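Sesquisabinene B synthase 2 (Santalum album, PDB 6A2A) probably cyclises farnesyl diphosphate to the sesquiterpene sesquisabinene B, using magnesium or manganese ions as cofactor. Local coordinates at residues Q479-E484 and E490-H495. Numbering follows the deposited sequence.
Sequences QCYMNE and EVAREH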
ATOM      1  N   GLN A 479     -31.637  27.039   6.481  1.00 29.44           N
ATOM      2  CA  GLN A 479     -31.626  28.012   7.546  1.00 30.25           C
ATOM      3  C   GLN A 479     -31.095  29.343   7.093  1.00 32.36           C
ATOM      4  O   GLN A 479     -31.633  30.351   7.437  1.00 30.34           O
ATOM      5  CB  GLN A 479     -30.895  27.519   8.790  1.00 31.55           C
ATOM      6  CG  GLN A 479     -31.083  28.391  10.017  1.00 33.98           C
ATOM      7  CD  GLN A 479     -32.512  28.484  10.501  1.00 34.46           C
ATOM      8  OE1 GLN A 479     -33.164  27.497  10.706  1.00 41.72           O
ATOM      9  NE2 GLN A 479     -32.989  29.680  10.660  1.00 36.57           N
ATOM     10  N   CYS A 480     -30.053  29.334   6.287  1.00 27.44           N
ATOM     11  CA  CYS A 480     -29.514  30.566   5.769  1.00 30.21           C
ATOM     12  C   CYS A 480     -30.557  31.336   4.975  1.00 30.79           C
ATOM     13  O   CYS A 480     -30.646  32.509   5.087  1.00 32.03           O
ATOM     14  CB  CYS A 480     -28.323  30.315   4.854  1.00 32.53           C
ATOM     15  SG  CYS A 480     -26.830  29.948   5.695  1.00 34.44           S
ATOM     16  N   TYR A 481     -31.285  30.650   4.127  1.00 29.16           N
ATOM     17  CA  TYR A 481     -32.312  31.272   3.336  1.00 30.11           C
ATOM     18  C   TYR A 481     -33.465  31.718   4.225  1.00 33.68           C
ATOM     19  O   TYR A 481     -33.991  32.762   4.033  1.00 32.76           O
ATOM     20  CB  TYR A 481     -32.808  30.377   2.234  1.00 31.73           C
ATOM     21  CG  TYR A 481     -33.783  31.066   1.337  1.00 32.67           C
ATOM     22  CD1 TYR A 481     -33.364  31.939   0.387  1.00 34.29           C
ATOM     23  CD2 TYR A 481     -35.124  30.850   1.467  1.00 37.44           C
ATOM     24  CE1 TYR A 481     -34.253  32.577  -0.426  1.00 37.79           C
ATOM     25  CE2 TYR A 481     -36.027  31.485   0.663  1.00 38.12           C
ATOM     26  CZ  TYR A 481     -35.586  32.341  -0.280  1.00 38.16           C
ATOM     27  OH  TYR A 481     -36.477  32.953  -1.070  1.00 40.19           O
ATOM     28  N   MET A 482     -33.806  30.919   5.222  1.00 30.76           N
ATOM     29  CA  MET A 482     -34.821  31.282   6.181  1.00 36.38           C
ATOM     30  C   MET A 482     -34.436  32.573   6.871  1.00 40.37           C
ATOM     31  O   MET A 482     -35.244  33.454   7.004  1.00 40.82           O
ATOM     32  CB  MET A 482     -34.958  30.229   7.237  1.00 35.05           C
ATOM     33  CG  MET A 482     -35.742  29.068   6.795  1.00 35.11           C
ATOM     34  SD  MET A 482     -35.755  27.840   8.049  1.00 38.56           S
ATOM     35  CE  MET A 482     -36.920  28.564   9.195  1.00 39.20           C
ATOM     36  N   ASN A 483     -33.185  32.697   7.283  1.00 35.43           N
ATOM     37  CA  ASN A 483     -32.733  33.873   7.955  1.00 40.90           C
ATOM     38  C   ASN A 483     -32.767  35.103   7.102  1.00 43.67           C
ATOM     39  O   ASN A 483     -32.947  36.173   7.593  1.00 42.25           O
ATOM     40  CB  ASN A 483     -31.315  33.701   8.464  1.00 39.57           C
ATOM     41  CG  ASN A 483     -31.210  32.706   9.580  1.00 41.48           C
ATOM     42  OD1 ASN A 483     -32.185  32.205  10.070  1.00 43.52           O
ATOM     43  ND2 ASN A 483     -30.011  32.394   9.953  1.00 40.97           N
ATOM     44  N   GLU A 484     -32.509  34.949   5.828  1.00 37.94           N
ATOM     45  CA  GLU A 484     -32.486  36.060   4.953  1.00 44.66           C
ATOM     46  C   GLU A 484     -33.827  36.688   4.755  1.00 55.20           C
ATOM     47  O   GLU A 484     -34.063  37.825   5.111  1.00 58.08           O
ATOM     48  CB  GLU A 484     -32.127  35.576   3.556  1.00 47.77           C
ATOM     49  CG  GLU A 484     -30.676  35.593   3.186  1.00 48.20           C
ATOM     50  CD  GLU A 484     -30.465  35.608   1.708  1.00 56.32           C
ATOM     51  OE1 GLU A 484     -29.779  34.754   1.165  1.00 39.84           O
ATOM     52  OE2 GLU A 484     -31.012  36.506   1.083  1.00 61.77           O
ATOM     53  N   GLU A 490     -40.691  25.397   5.287  1.00 40.53           N
ATOM     54  CA  GLU A 490     -41.226  24.813   4.070  1.00 43.80           C
ATOM     55  C   GLU A 490     -40.951  25.633   2.815  1.00 40.38           C
ATOM     56  O   GLU A 490     -40.622  25.108   1.792  1.00 36.01           O
ATOM     57  CB  GLU A 490     -42.722  24.572   4.214  1.00 47.10           C
ATOM     58  CG  GLU A 490     -43.062  23.753   5.433  1.00 56.18           C
ATOM     59  CD  GLU A 490     -42.862  24.484   6.755  1.00 59.35           C
ATOM     60  OE1 GLU A 490     -43.241  25.647   6.882  1.00 60.52           O
ATOM     61  OE2 GLU A 490     -42.326  23.884   7.681  1.00 62.48           O
ATOM     62  N   VAL A 491     -41.096  26.937   2.923  1.00 38.75           N
ATOM     63  CA  VAL A 491     -40.880  27.813   1.803  1.00 34.78           C
ATOM     64  C   VAL A 491     -39.413  27.799   1.450  1.00 36.23           C
ATOM     65  O   VAL A 491     -39.063  27.792   0.301  1.00 31.81           O
ATOM     66  CB  VAL A 491     -41.306  29.236   2.127  1.00 37.63           C
ATOM     67  CG1 VAL A 491     -40.721  30.219   1.162  1.00 33.33           C
ATOM     68  CG2 VAL A 491     -42.811  29.341   2.103  1.00 40.83           C
ATOM     69  N   ALA A 492     -38.567  27.806   2.461  1.00 30.38           N
ATOM     70  CA  ALA A 492     -37.146  27.794   2.242  1.00 32.48           C
ATOM     71  C   ALA A 492     -36.660  26.477   1.625  1.00 31.88           C
ATOM     72  O   ALA A 492     -35.825  26.485   0.785  1.00 29.73           O
ATOM     73  CB  ALA A 492     -36.431  28.095   3.517  1.00 32.35           C
ATOM     74  N   ARG A 493     -37.217  25.358   2.052  1.00 32.13           N
ATOM     75  CA  ARG A 493     -36.870  24.080   1.497  1.00 31.71           C
ATOM     76  C   ARG A 493     -37.271  24.066   0.036  1.00 31.70           C
ATOM     77  O   ARG A 493     -36.543  23.613  -0.788  1.00 28.71           O
ATOM     78  CB  ARG A 493     -37.540  22.940   2.258  1.00 30.08           C
ATOM     79  CG  ARG A 493     -37.235  21.556   1.732  1.00 30.66           C
ATOM     80  CD  ARG A 493     -37.635  20.400   2.637  1.00 33.53           C
ATOM     81  NE  ARG A 493     -36.888  20.344   3.875  1.00 36.50           N
ATOM     82  CZ  ARG A 493     -35.780  19.650   4.040  1.00 34.10           C
ATOM     83  NH1 ARG A 493     -35.304  18.937   3.076  1.00 35.11           N
ATOM     84  NH2 ARG A 493     -35.165  19.673   5.173  1.00 39.77           N
ATOM     85  N   GLU A 494     -38.458  24.573  -0.261  1.00 32.32           N
ATOM     86  CA  GLU A 494     -38.925  24.635  -1.650  1.00 31.17           C
ATOM     87  C   GLU A 494     -37.978  25.489  -2.489  1.00 31.37           C
ATOM     88  O   GLU A 494     -37.687  25.132  -3.653  1.00 27.84           O
ATOM     89  CB  GLU A 494     -40.369  25.140  -1.741  1.00 37.86           C
ATOM     90  CG  GLU A 494     -41.368  24.074  -1.340  1.00 45.29           C
ATOM     91  CD  GLU A 494     -42.846  24.454  -1.309  1.00 56.71           C
ATOM     92  OE1 GLU A 494     -43.167  25.674  -1.262  1.00 60.37           O
ATOM     93  OE2 GLU A 494     -43.682  23.516  -1.303  1.00 61.81           O
ATOM     94  N   HIS A 495     -37.520  26.603  -1.918  1.00 30.16           N
ATOM     95  CA  HIS A 495     -36.550  27.452  -2.618  1.00 31.54           C
ATOM     96  C   HIS A 495     -35.249  26.657  -2.925  1.00 27.45           C
ATOM     97  O   HIS A 495     -34.752  26.659  -4.040  1.00 26.09           O
ATOM     98  CB  HIS A 495     -36.237  28.697  -1.785  1.00 31.57           C
ATOM     99  CG  HIS A 495     -35.331  29.626  -2.513  1.00 34.10           C
ATOM    100  ND1 HIS A 495     -35.788  30.437  -3.528  1.00 35.37           N
ATOM    101  CD2 HIS A 495     -33.998  29.816  -2.439  1.00 32.95           C
ATOM    102  CE1 HIS A 495     -34.779  31.103  -4.050  1.00 35.12           C
ATOM    103  NE2 HIS A 495     -33.668  30.773  -3.375  1.00 37.99           N
TER
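Tyr481 lays its ring flat over the imidazole of His495 in an offset stack, the evidence being centroids 4.0 Å apart and planes 6° from parallel. The overlap is displaced toward the rims, with Tyr481 CE1 3.4 Å from His495 CD2. Both side chains carry CG anti to the backbone N (chi1 -175° for Tyr481), which sends each ring across the gap. His495 CB adds a CH-pi contact over the tyrosine face, 4.1 Å from the ring centroid. The edge of the same ring meets Ala492, whose CB lies in the ring plane, 3.7 Å from Tyr481 CD2. Replacing Tyr481 with a serine would probably leave the imidazole without its stacking partner and Ala492 CB without the ring edge beside it. One residue on, Met482 CG presses on Ala492 CB at 3.5 Å, tighter than usual for two carbons, so the alanine methyl is wedged between two neighbouring side chains. Ile478, also on helix 477-485, touches Ala492 too. No hydrogen bond joins the segments; their axes approach to 8.8 Å at 120°. The contact joins two consecutive helices, 477-485 and 489-510, across a short connection in the all-helical metal-binding domain of a plant terpene synthase, away from the magnesium-binding residues.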